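Short-chain dehydrogenase/reductase SDR (Vibrio parahaemolyticus, PDB 3GUY) probably catalyses an NAD(P)(H)-dependent oxidation or reduction, as a Rossmann-fold member of the short-chain dehydrogenase/reductase family. Local coordinates at residues 14-17 with 18-21; 32-35 with 36-39; 56-59 with 60-63; 95-98 with 99-103; 193-196 with 197-200. The protein carries 2 engineered substitutions. All coordinates share one frame; numbering follows the deposited sequence.

Contact 1: residues 14-17 with 18-21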
loop_
_atom_site.group_PDB
_atom_site.type_symbol
_atom_site.label_atom_id
_atom_site.label_comp_id
_atom_site.label_asym_id
_atom_site.label_seq_id
_atom_site.Cartn_x
_atom_site.Cartn_y
_atom_site.Cartn_z
ATOM N N GLY D 14 -4.665 -26.117 4.818
ATOM C CA GLY D 14 -3.585 -26.844 5.497
ATOM C C GLY D 14 -3.660 -28.348 5.291
ATOM O O GLY D 14 -2.633 -28.976 5.053
ATOM N N ALA D 15 -4.868 -28.926 5.369
ATOM C CA ALA D 15 -5.065 -30.397 5.225
ATOM C C ALA D 15 -4.878 -30.810 3.760
ATOM O O ALA D 15 -4.241 -31.847 3.470
ATOM C CB ALA D 15 -6.471 -30.855 5.725
ATOM N N GLU D 16 -5.418 -29.987 2.846
ATOM C CA GLU D 16 -5.274 -30.245 1.385
ATOM C C GLU D 16 -3.835 -30.095 0.940
ATOM O O GLU D 16 -3.377 -30.865 0.106
ATOM C CB GLU D 16 -6.183 -29.336 0.573
ATOM C CG GLU D 16 -7.632 -29.601 0.851
ATOM C CD GLU D 16 -7.992 -31.088 0.749
ATOM O OE1 GLU D 16 -7.639 -31.749 -0.263
ATOM O OE2 GLU D 16 -8.613 -31.598 1.709
ATOM N N LEU D 17 -3.097 -29.140 1.510
ATOM C CA LEU D 17 -1.649 -29.052 1.222
ATOM C C LEU D 17 -0.926 -30.301 1.765
ATOM O O LEU D 17 -0.020 -30.851 1.125
ATOM C CB LEU D 17 -1.019 -27.778 1.820
ATOM C CG LEU D 17 -1.118 -26.486 1.004
ATOM C CD1 LEU D 17 -0.699 -25.282 1.908
ATOM C CD2 LEU D 17 -0.299 -26.515 -0.317
ATOM N N ALA D 18 -1.333 -30.762 2.950
ATOM C CA ALA D 18 -0.719 -31.970 3.500
ATOM C C ALA D 18 -0.833 -33.131 2.479
ATOM O O ALA D 18 0.149 -33.821 2.198
ATOM C CB ALA D 18 -1.332 -32.343 4.872
ATOM N N LYS D 19 -2.021 -33.301 1.903
ATOM C CA LYS D 19 -2.282 -34.404 0.976
ATOM C C LYS D 19 -1.411 -34.325 -0.284
ATOM O O LYS D 19 -0.885 -35.363 -0.727
ATOM C CB LYS D 19 -3.761 -34.453 0.612
ATOM C CG LYS D 19 -4.607 -34.776 1.790
ATOM C CD LYS D 19 -6.067 -34.609 1.493
ATOM C CE LYS D 19 -6.900 -34.990 2.696
ATOM N NZ LYS D 19 -8.349 -34.919 2.336
ATOM N N LEU D 20 -1.221 -33.120 -0.845
ATOM C CA LEU D 20 -0.410 -32.970 -2.069
ATOM C C LEU D 20 1.076 -33.205 -1.792
ATOM O O LEU D 20 1.802 -33.774 -2.641
ATOM C CB LEU D 20 -0.601 -31.590 -2.732
ATOM C CG LEU D 20 -1.981 -31.137 -3.250
ATOM C CD1 LEU D 20 -1.839 -29.679 -3.715
ATOM C CD2 LEU D 20 -2.578 -31.986 -4.381
ATOM N N TYR D 21 1.554 -32.771 -0.634
ATOM C CA TYR D 21 2.961 -32.999 -0.279
ATOM C C TYR D 21 3.183 -34.505 0.003
ATOM O O TYR D 21 4.153 -35.082 -0.448
ATOM C CB TYR D 21 3.379 -32.218 0.974
ATOM C CG TYR D 21 3.677 -30.757 0.799
ATOM C CD1 TYR D 21 4.725 -30.327 -0.031
ATOM C CD2 TYR D 21 2.945 -29.793 1.485
ATOM C CE1 TYR D 21 5.020 -28.983 -0.182
ATOM C CE2 TYR D 21 3.234 -28.444 1.338
ATOM C CZ TYR D 21 4.278 -28.048 0.514
ATOM O OH TYR D 21 4.567 -26.711 0.383
#

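Contact 2: residues 32-35 with 36-39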
loop_
_atom_site.group_PDB
_atom_site.type_symbol
_atom_site.label_atom_id
_atom_site.label_comp_id
_atom_site.label_asym_id
_atom_site.label_seq_id
_atom_site.Cartn_x
_atom_site.Cartn_y
_atom_site.Cartn_z
ATOM N N GLY D 32 -2.712 -28.812 14.658
ATOM C CA GLY D 32 -4.053 -28.202 14.649
ATOM C C GLY D 32 -4.537 -28.214 16.079
ATOM O O GLY D 32 -3.793 -28.632 16.988
ATOM N N ARG D 33 -5.781 -27.795 16.304
ATOM C CA ARG D 33 -6.281 -27.732 17.685
ATOM C C ARG D 33 -6.863 -29.071 18.130
ATOM O O ARG D 33 -6.748 -29.409 19.302
ATOM C CB ARG D 33 -7.213 -26.530 17.925
ATOM C CG ARG D 33 -6.400 -25.190 18.135
ATOM C CD ARG D 33 -7.130 -24.095 18.957
ATOM N NE ARG D 33 -8.587 -24.049 18.734
ATOM C CZ ARG D 33 -9.193 -23.531 17.660
ATOM N NH1 ARG D 33 -8.491 -23.015 16.662
ATOM N NH2 ARG D 33 -10.523 -23.537 17.572
ATOM N N SER D 34 -7.380 -29.845 17.177
ATOM C CA SER D 34 -8.083 -31.100 17.425
ATOM C C SER D 34 -7.331 -32.359 16.993
ATOM O O SER D 34 -7.279 -32.672 15.814
ATOM C CB SER D 34 -9.414 -31.069 16.683
ATOM O OG SER D 34 -10.147 -32.244 16.912
ATOM N N GLU D 35 -6.788 -33.092 17.957
ATOM C CA GLU D 35 -6.198 -34.404 17.699
ATOM C C GLU D 35 -7.182 -35.365 16.988
ATOM O O GLU D 35 -6.774 -36.108 16.068
ATOM C CB GLU D 35 -5.630 -34.998 18.999
ATOM C CG GLU D 35 -5.286 -36.478 18.947
ATOM C CD GLU D 35 -4.200 -36.884 19.957
ATOM O OE1 GLU D 35 -3.698 -35.999 20.708
ATOM O OE2 GLU D 35 -3.852 -38.101 20.001
ATOM N N SER D 36 -8.466 -35.329 17.346
ATOM C CA SER D 36 -9.453 -36.151 16.614
ATOM C C SER D 36 -9.452 -35.858 15.105
ATOM O O SER D 36 -9.234 -36.755 14.289
ATOM C CB SER D 36 -10.865 -36.014 17.208
ATOM O OG SER D 36 -10.957 -36.725 18.452
ATOM N N LYS D 37 -9.685 -34.603 14.732
ATOM C CA LYS D 37 -9.546 -34.167 13.308
ATOM C C LYS D 37 -8.132 -34.405 12.648
ATOM O O LYS D 37 -8.050 -34.847 11.501
ATOM C CB LYS D 37 -9.982 -32.697 13.160
ATOM C CG LYS D 37 -11.467 -32.522 12.889
ATOM C CD LYS D 37 -11.954 -31.109 13.258
ATOM C CE LYS D 37 -13.485 -31.062 13.392
ATOM N NZ LYS D 37 -13.946 -30.540 14.723
ATOM N N LEU D 38 -7.039 -34.108 13.350
ATOM C CA LEU D 38 -5.690 -34.445 12.875
ATOM C C LEU D 38 -5.511 -35.938 12.513
ATOM O O LEU D 38 -5.084 -36.261 11.409
ATOM C CB LEU D 38 -4.610 -34.013 13.887
ATOM C CG LEU D 38 -4.370 -32.499 14.044
ATOM C CD1 LEU D 38 -3.552 -32.178 15.285
ATOM C CD2 LEU D 38 -3.709 -31.893 12.784
ATOM N N SER D 39 -5.847 -36.841 13.434
ATOM C CA SER D 39 -5.912 -38.281 13.151
ATOM C C SER D 39 -6.536 -38.580 11.794
ATOM O O SER D 39 -5.938 -39.281 10.986
ATOM C CB SER D 39 -6.745 -39.011 14.219
ATOM O OG SER D 39 -5.973 -39.249 15.373
HETATM O O HOH W 1 -9.836 -34.285 19.467
#

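Contact 3: residues 56-59 with 60-63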
loop_
_atom_site.group_PDB
_atom_site.type_symbol
_atom_site.label_atom_id
_atom_site.label_comp_id
_atom_site.label_asym_id
_atom_site.label_seq_id
_atom_site.Cartn_x
_atom_site.Cartn_y
_atom_site.Cartn_z
ATOM N N LEU D 56 -1.582 -22.659 19.255
ATOM C CA LEU D 56 -0.473 -21.813 18.826
ATOM C C LEU D 56 -0.475 -20.424 19.510
ATOM O O LEU D 56 0.518 -19.704 19.453
ATOM C CB LEU D 56 -0.506 -21.652 17.303
ATOM C CG LEU D 56 -0.386 -22.987 16.539
ATOM C CD1 LEU D 56 -0.549 -22.777 15.045
ATOM C CD2 LEU D 56 0.927 -23.703 16.840
ATOM N N ALA D 57 -1.580 -20.068 20.157
ATOM C CA ALA D 57 -1.656 -18.802 20.919
ATOM C C ALA D 57 -0.837 -18.872 22.199
ATOM O O ALA D 57 -0.643 -17.887 22.854
ATOM C CB ALA D 57 -3.134 -18.423 21.222
ATOM N N SER D 58 -0.327 -20.057 22.516
ATOM C CA SER D 58 0.510 -20.305 23.667
ATOM C C SER D 58 1.945 -20.386 23.238
ATOM O O SER D 58 2.328 -21.283 22.489
ATOM C CB SER D 58 0.067 -21.649 24.281
ATOM O OG SER D 58 0.925 -22.026 25.317
ATOM N N HIS D 59 2.785 -19.484 23.721
ATOM C CA HIS D 59 4.172 -19.543 23.317
ATOM C C HIS D 59 4.867 -20.799 23.862
ATOM O O HIS D 59 5.766 -21.345 23.199
ATOM C CB HIS D 59 4.940 -18.255 23.622
ATOM C CG HIS D 59 5.227 -18.029 25.066
ATOM N ND1 HIS D 59 6.360 -18.513 25.682
ATOM C CD2 HIS D 59 4.547 -17.336 26.015
ATOM C CE1 HIS D 59 6.363 -18.139 26.951
ATOM N NE2 HIS D 59 5.276 -17.421 27.177
ATOM N N GLN D 60 4.415 -21.298 25.013
ATOM C CA GLN D 60 4.963 -22.558 25.581
ATOM C C GLN D 60 4.620 -23.765 24.681
ATOM O O GLN D 60 5.471 -24.616 24.401
ATOM C CB GLN D 60 4.454 -22.785 27.007
ATOM C CG GLN D 60 4.847 -21.659 27.998
ATOM C CD GLN D 60 3.854 -20.486 28.091
ATOM O OE1 GLN D 60 3.092 -20.180 27.155
ATOM N NE2 GLN D 60 3.874 -19.807 29.245
ATOM N N GLU D 61 3.379 -23.837 24.220
ATOM C CA GLU D 61 3.002 -24.952 23.372
ATOM C C GLU D 61 3.745 -24.911 22.013
ATOM O O GLU D 61 4.129 -25.969 21.481
ATOM C CB GLU D 61 1.478 -25.057 23.214
ATOM C CG GLU D 61 0.758 -25.449 24.531
ATOM C CD GLU D 61 -0.704 -25.915 24.346
ATOM O OE1 GLU D 61 -1.063 -26.511 23.297
ATOM O OE2 GLU D 61 -1.502 -25.709 25.292
ATOM N N VAL D 62 3.992 -23.715 21.481
ATOM C CA VAL D 62 4.724 -23.569 20.214
ATOM C C VAL D 62 6.216 -23.942 20.361
ATOM O O VAL D 62 6.806 -24.575 19.487
ATOM C CB VAL D 62 4.539 -22.145 19.631
ATOM C CG1 VAL D 62 5.489 -21.880 18.497
ATOM C CG2 VAL D 62 3.083 -21.981 19.189
ATOM N N GLU D 63 6.804 -23.572 21.486
ATOM C CA GLU D 63 8.183 -23.916 21.785
ATOM C C GLU D 63 8.311 -25.447 21.920
ATOM O O GLU D 63 9.242 -26.027 21.399
ATOM C CB GLU D 63 8.635 -23.126 23.030
ATOM C CG GLU D 63 9.895 -23.578 23.763
ATOM C CD GLU D 63 9.702 -23.377 25.276
ATOM O OE1 GLU D 63 9.744 -22.208 25.730
ATOM O OE2 GLU D 63 9.439 -24.379 25.989
#

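Contact 4: residues 95-98 with 99-103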
loop_
_atom_site.group_PDB
_atom_site.type_symbol
_atom_site.label_atom_id
_atom_site.label_comp_id
_atom_site.label_asym_id
_atom_site.label_seq_id
_atom_site.Cartn_x
_atom_site.Cartn_y
_atom_site.Cartn_z
ATOM N N GLN D 95 -15.064 -12.434 21.263
ATOM C CA GLN D 95 -14.808 -12.970 19.935
ATOM C C GLN D 95 -13.688 -12.233 19.159
ATOM O O GLN D 95 -12.967 -12.852 18.389
ATOM C CB GLN D 95 -16.093 -12.961 19.136
ATOM C CG GLN D 95 -17.060 -14.072 19.574
ATOM C CD GLN D 95 -17.248 -15.065 18.502
ATOM O OE1 GLN D 95 -16.282 -15.755 18.051
ATOM N NE2 GLN D 95 -18.478 -15.133 18.016
ATOM N N ILE D 96 -13.585 -10.920 19.353
ATOM C CA ILE D 96 -12.466 -10.150 18.811
ATOM C C ILE D 96 -11.142 -10.617 19.438
ATOM O O ILE D 96 -10.150 -10.761 18.748
ATOM C CB ILE D 96 -12.625 -8.608 19.009
ATOM C CG1 ILE D 96 -13.889 -8.069 18.273
ATOM C CG2 ILE D 96 -11.302 -7.909 18.634
ATOM C CD1 ILE D 96 -14.290 -6.589 18.602
ATOM N N GLN D 97 -11.128 -10.831 20.746
ATOM C CA GLN D 97 -9.955 -11.359 21.413
ATOM C C GLN D 97 -9.526 -12.729 20.865
ATOM O O GLN D 97 -8.356 -12.939 20.671
ATOM C CB GLN D 97 -10.134 -11.431 22.946
ATOM C CG GLN D 97 -8.856 -11.931 23.698
ATOM C CD GLN D 97 -7.563 -11.190 23.327
ATOM O OE1 GLN D 97 -7.570 -9.979 23.135
ATOM N NE2 GLN D 97 -6.433 -11.927 23.223
ATOM N N THR D 98 -10.480 -13.626 20.623
ATOM C CA THR D 98 -10.210 -14.928 19.986
ATOM C C THR D 98 -9.596 -14.789 18.598
ATOM O O THR D 98 -8.689 -15.561 18.202
ATOM C CB THR D 98 -11.499 -15.737 19.849
ATOM O OG1 THR D 98 -12.043 -15.922 21.149
ATOM C CG2 THR D 98 -11.246 -17.081 19.173
ATOM N N LEU D 99 -10.104 -13.811 17.847
ATOM C CA LEU D 99 -9.568 -13.531 16.516
ATOM C C LEU D 99 -8.078 -13.146 16.583
ATOM O O LEU D 99 -7.268 -13.596 15.752
ATOM C CB LEU D 99 -10.366 -12.410 15.851
ATOM C CG LEU D 99 -10.300 -12.220 14.350
ATOM C CD1 LEU D 99 -10.720 -13.504 13.621
ATOM C CD2 LEU D 99 -11.196 -10.982 14.007
ATOM N N ILE D 100 -7.738 -12.294 17.557
ATOM C CA ILE D 100 -6.374 -11.840 17.768
ATOM C C ILE D 100 -5.470 -13.017 18.116
ATOM O O ILE D 100 -4.393 -13.199 17.539
ATOM C CB ILE D 100 -6.273 -10.743 18.892
ATOM C CG1 ILE D 100 -6.913 -9.414 18.430
ATOM C CG2 ILE D 100 -4.801 -10.469 19.205
ATOM C CD1 ILE D 100 -7.139 -8.386 19.505
ATOM N N GLU D 101 -5.934 -13.844 19.052
ATOM C CA GLU D 101 -5.184 -15.039 19.461
ATOM C C GLU D 101 -4.951 -16.017 18.317
ATOM O O GLU D 101 -3.809 -16.430 18.075
ATOM C CB GLU D 101 -5.914 -15.749 20.601
ATOM C CG GLU D 101 -5.931 -14.947 21.897
ATOM C CD GLU D 101 -6.978 -15.456 22.913
ATOM O OE1 GLU D 101 -7.767 -16.403 22.611
ATOM O OE2 GLU D 101 -7.023 -14.893 24.031
ATOM N N ASN D 102 -6.014 -16.374 17.606
ATOM C CA ASN D 102 -5.934 -17.388 16.541
ATOM C C ASN D 102 -5.161 -16.943 15.292
ATOM O O ASN D 102 -4.670 -17.803 14.535
ATOM C CB ASN D 102 -7.301 -17.817 16.049
ATOM C CG ASN D 102 -8.156 -18.521 17.088
ATOM O OD1 ASN D 102 -7.692 -18.890 18.171
ATOM N ND2 ASN D 102 -9.469 -18.650 16.769
ATOM N N ASN D 103 -5.108 -15.627 15.013
ATOM C CA ASN D 103 -4.450 -15.114 13.798
ATOM C C ASN D 103 -3.112 -14.436 14.076
ATOM O O ASN D 103 -2.067 -14.804 13.514
ATOM C CB ASN D 103 -5.366 -14.149 13.049
ATOM C CG ASN D 103 -6.608 -14.838 12.495
ATOM O OD1 ASN D 103 -6.568 -15.438 11.412
ATOM N ND2 ASN D 103 -7.725 -14.742 13.223
#

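Contact 5: residues 193-196 with 197-200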
loop_
_atom_site.group_PDB
_atom_site.type_symbol
_atom_site.label_atom_id
_atom_site.label_comp_id
_atom_site.label_asym_id
_atom_site.label_seq_id
_atom_site.Cartn_x
_atom_site.Cartn_y
_atom_site.Cartn_z
ATOM N N PHE D 193 -17.345 -20.597 -3.874
ATOM C CA PHE D 193 -16.003 -20.448 -3.313
ATOM C C PHE D 193 -14.930 -21.128 -4.144
ATOM O O PHE D 193 -15.199 -22.018 -4.926
ATOM C CB PHE D 193 -15.938 -21.068 -1.910
ATOM C CG PHE D 193 -17.036 -20.618 -1.001
ATOM C CD1 PHE D 193 -17.990 -21.529 -0.528
ATOM C CD2 PHE D 193 -17.145 -19.276 -0.644
ATOM C CE1 PHE D 193 -19.027 -21.107 0.303
ATOM C CE2 PHE D 193 -18.176 -18.844 0.185
ATOM C CZ PHE D 193 -19.121 -19.761 0.662
ATOM N N MET D 194 -13.697 -20.689 -3.934
ATOM C CA MET D 194 -12.535 -21.428 -4.350
ATOM C C MET D 194 -12.400 -22.538 -3.318
ATOM O O MET D 194 -12.268 -22.257 -2.127
ATOM C CB MET D 194 -11.293 -20.520 -4.343
ATOM C CG MET D 194 -10.002 -21.185 -4.763
ATOM S SD MET D 194 -8.618 -20.058 -4.965
ATOM C CE MET D 194 -8.684 -19.052 -3.473
ATOM N N SER D 195 -12.425 -23.791 -3.780
ATOM C CA SER D 195 -12.257 -24.935 -2.880
ATOM C C SER D 195 -10.841 -24.953 -2.326
ATOM O O SER D 195 -9.886 -24.580 -3.043
ATOM C CB SER D 195 -12.496 -26.259 -3.628
ATOM O OG SER D 195 -11.343 -26.626 -4.379
ATOM N N ALA D 196 -10.703 -25.439 -1.086
ATOM C CA ALA D 196 -9.398 -25.679 -0.502
ATOM C C ALA D 196 -8.504 -26.581 -1.360
ATOM O O ALA D 196 -7.278 -26.359 -1.445
ATOM C CB ALA D 196 -9.535 -26.242 0.896
ATOM N N GLU D 197 -9.119 -27.601 -1.969
ATOM C CA GLU D 197 -8.433 -28.517 -2.894
ATOM C C GLU D 197 -7.785 -27.727 -4.026
ATOM O O GLU D 197 -6.620 -27.905 -4.302
ATOM C CB GLU D 197 -9.437 -29.537 -3.462
ATOM C CG GLU D 197 -8.861 -30.648 -4.340
ATOM C CD GLU D 197 -9.917 -31.722 -4.710
ATOM O OE1 GLU D 197 -10.307 -31.816 -5.886
ATOM O OE2 GLU D 197 -10.372 -32.471 -3.821
ATOM N N ASP D 198 -8.542 -26.843 -4.668
ATOM C CA ASP D 198 -8.020 -26.129 -5.865
ATOM C C ASP D 198 -7.021 -25.043 -5.466
ATOM O O ASP D 198 -5.962 -24.916 -6.098
ATOM C CB ASP D 198 -9.143 -25.553 -6.729
ATOM C CG ASP D 198 -10.032 -26.651 -7.336
ATOM O OD1 ASP D 198 -9.544 -27.796 -7.486
ATOM O OD2 ASP D 198 -11.200 -26.352 -7.654
ATOM N N ALA D 199 -7.322 -24.302 -4.398
ATOM C CA ALA D 199 -6.334 -23.323 -3.838
ATOM C C ALA D 199 -5.021 -23.988 -3.533
ATOM O O ALA D 199 -3.929 -23.487 -3.891
ATOM C CB ALA D 199 -6.882 -22.649 -2.555
ATOM N N ALA D 200 -5.108 -25.164 -2.890
ATOM C CA ALA D 200 -3.899 -25.874 -2.464
ATOM C C ALA D 200 -3.119 -26.320 -3.700
ATOM O O ALA D 200 -1.905 -26.257 -3.691
ATOM C CB ALA D 200 -4.233 -27.066 -1.566
HETATM O O HOH W 2 -12.858 -24.569 -6.371
#

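Contact 1: residues 14-17 with 18-21
Gly14 opens this run of helix 12-23, the crossover helix of the first beta-alpha-beta unit of the Rossmann fold, by accepting at its O the N-H of Ala18, a residue that packs on Ile6 and Leu30 of the sheet. One residue on, Ala15 O takes the N-H of Lys19, and the aliphatic chain of Lys19 starts out over that same oxygen, its CG 3.4 Å from Ala15 O. Glu16 uses both ends: its backbone O receives Leu20 N, while its carboxylate forms a salt bridge with Lys19, OE2 lying 3.4 Å from NZ, a long and weak bond. The two side chains run side by side in the same direction. Lys19 stays extended beyond CG, whereas Glu16 bends at chi2 (-50°), which brings OE1 within 3.7 Å of Lys19 CD. Leu17 ends the segment against Tyr21, whose ring also packs on Ile4 and Ile6 and meets His204 edge-to-face. Leu17 CB lies 4.3 Å from Tyr21 CE2, and the leucine carbonyl oxygen accepts Tyr21 N at 3.0 Å while standing obliquely against the ring, 3.2 Å from Tyr21 CD2.

Contact 2: residues 32-35 with 36-39
Ser34 turns its hydroxyl back over the first turn of helix 35-42, where OG accepts the N-H of Lys37 at 3.2 Å in a nearly straight bond (168°). The torsion explains the reach: OG stands opposite the backbone N and beside the carbonyl carbon (chi1 -179°), the side on which the helix begins. Both CB and OG of the serine lie alongside Lys37 CB, whose chain then leads away. A water bridges the same hydroxyl to Ser36; it accepts from Ser36 N at 2.7 Å and is also hydrogen-bonded to Ser36 OG, so the N-H groups of residues 36 and 37 are both satisfied before the regular helix bonds begin. Those start with Leu38 N to Ser34 O at 2.9 Å, followed by Ser39 N to Glu35 O.

Leu38 is turned to the buried side. Its branch folds back over the end of strand 28-32, with CD1 3.5 Å from Gly32 N and CD2 close to the glycine CA, so that both methyl groups lie against bare backbone. Its CG also lies 3.4 Å from Ser34 O, so the leucine covers the oxygen that its own N-H binds. Glu35 extends outward, its side chain reaching Tyr51 and Ala53 of the edge strand 51-53, while Ser39 OG is hydrogen-bonded to Tyr51 OH. The whole is a serine N-cap at a strand-to-helix turn, at the C-terminal end of the second strand of a Rossmann fold.

Contact 3: residues 56-59 with 60-63
The imidazole of His59 carries the amide of Gln60 over one face, the two planes only 18° apart and stacked. Gln60 OE1 sits 3.4 Å above the ring plane, displaced toward the rim on the CD2 side, and the amide continues across the ring so that CD lies 3.5 Å from His59 NE2. Gln60 CG adds a CH-pi contact 4.2 Å from the ring centroid. Two torsions produce this overlap: the histidine CG lies between backbone N and carbonyl carbon (chi1 72°), and the glutamine chain folds at chi2 (89°), returning its amide toward the start of the helix. There OE1 also receives a weak bond from Ser58 OG, which may help to orient the amide.

Ser58 itself is the N-cap. Its OG accepts Glu61 N at 3.2 Å and its O accepts Val62 N, so two N-H groups of the first turn are held by one residue. On the inner side, Leu56 CD2 meets Val62 CG2 at 3.6 Å, the two side chains crossing at about a right angle.

Glu61 OE1 accepts from Asp55 N, tying helix 59-67 to the loop after strand 51-53. Leu56 and Val62 pack against Ser106 and Glu113 of helix 93-118, respectively, while His59 touches Asn109 of that helix and Pro93 of the second subunit.

Contact 4: residues 95-98 with 99-103
Gln97 and Glu101, one helical turn apart, are joined by a bond from NE2 to OE2 of 3.1 Å with an N-H...O angle of 164°. The oxygen lies in the plane of the glutamine amide, but NE2 approaches it from above the carboxylate plane; the two flat groups are turned 68° apart. The glutamine bends at chi2 (51°) to bring its amide across the glutamate stem, NE2 passing 3.3 Å from Glu101 CG. The side chains of Thr98 and Asn102 lie side by side, CG2 3.4 Å from ND2; that amide nitrogen is itself bonded to Ser82 OG.

These residues belong to helix 93-118, the long helix that in short-chain dehydrogenases commonly forms a subunit interface. Here Ile100 packs on Ile100 of the second subunit, and Ile96 meets Ile108 of that subunit. Within its own chain, Ile100 rests on Val146 of helix 141-160.

At 100-103 the helix has a wider pi-type turn; there Asn103 gives Leu99 O two bonds, from N and, at 2.8 Å, from ND2, which reaches a lone pair in the carbonyl plane. Asn103 ND2 also bonds Ser82 O, and OD1 receives Lys147 NZ, consistent with the Asn-Lys pair of the short-chain dehydrogenase active site.

Contact 5: residues 193-196 with 197-200
Met194 packs its thioether against Ala199 on the buried side of the start of helix 196-207. This side is close-packed: Met194 SD lies 3.9 Å from Ala199 CB, and both CG and CE approach the same methyl group. The thioether reaches it by running extended through CG and then bending at the sulfur (chi3 47°), so the chain lies along the alanine. Met176 lies against both residues, and Val220 and Arg222 of strand 214-222 lie against the methionine. Ala196 and Ala200 pack on Glu16 of helix 12-23, and Ala199 and Ala200 on Leu13.

The polar side holds a water. Ser195 is the N-cap: its OG accepts Asp198 N at 2.8 Å, while Ser195 O takes Ala199 N at 2.9 Å in an almost linear bond. The water accepts from Ser195 N at 2.7 Å and donates to Asp198 OD2 at 2.8 Å, linking the aspartate to the serine backbone through solvent. Glu197 is exposed and extends away from the serine, whereas Gly211 of the third subunit covers part of this side near Asp198. With its serine hydroxyl and water-bridged aspartate, this is an N-capped helix start, here opening the helix before the last strand of the Rossmann sheet.

Contacts 1 to 5 follow one another along the chain and sample the helices that flank a seven-stranded parallel sheet of strand order 3-2-1-4-5-6-7. Contacts 2, 3 and 5 are serine-capped helix starts; contacts 1 and 4 lie within helices. Contacts 1 and 5 have centres about 11 Å apart and touch where helix 12-23 meets helix 196-207, whereas contacts 3 and 4 meet through Ala57 and Glu101, with centres about 15 Å apart. Contacts 3 and 5, with centres about 29 Å apart, lie on opposite sides of the chain's centre. Contacts 3 and 4 border the second subunit and contact 5 the third, so these three serve fold and tetramer alike; no other chain touches contacts 1 and 2.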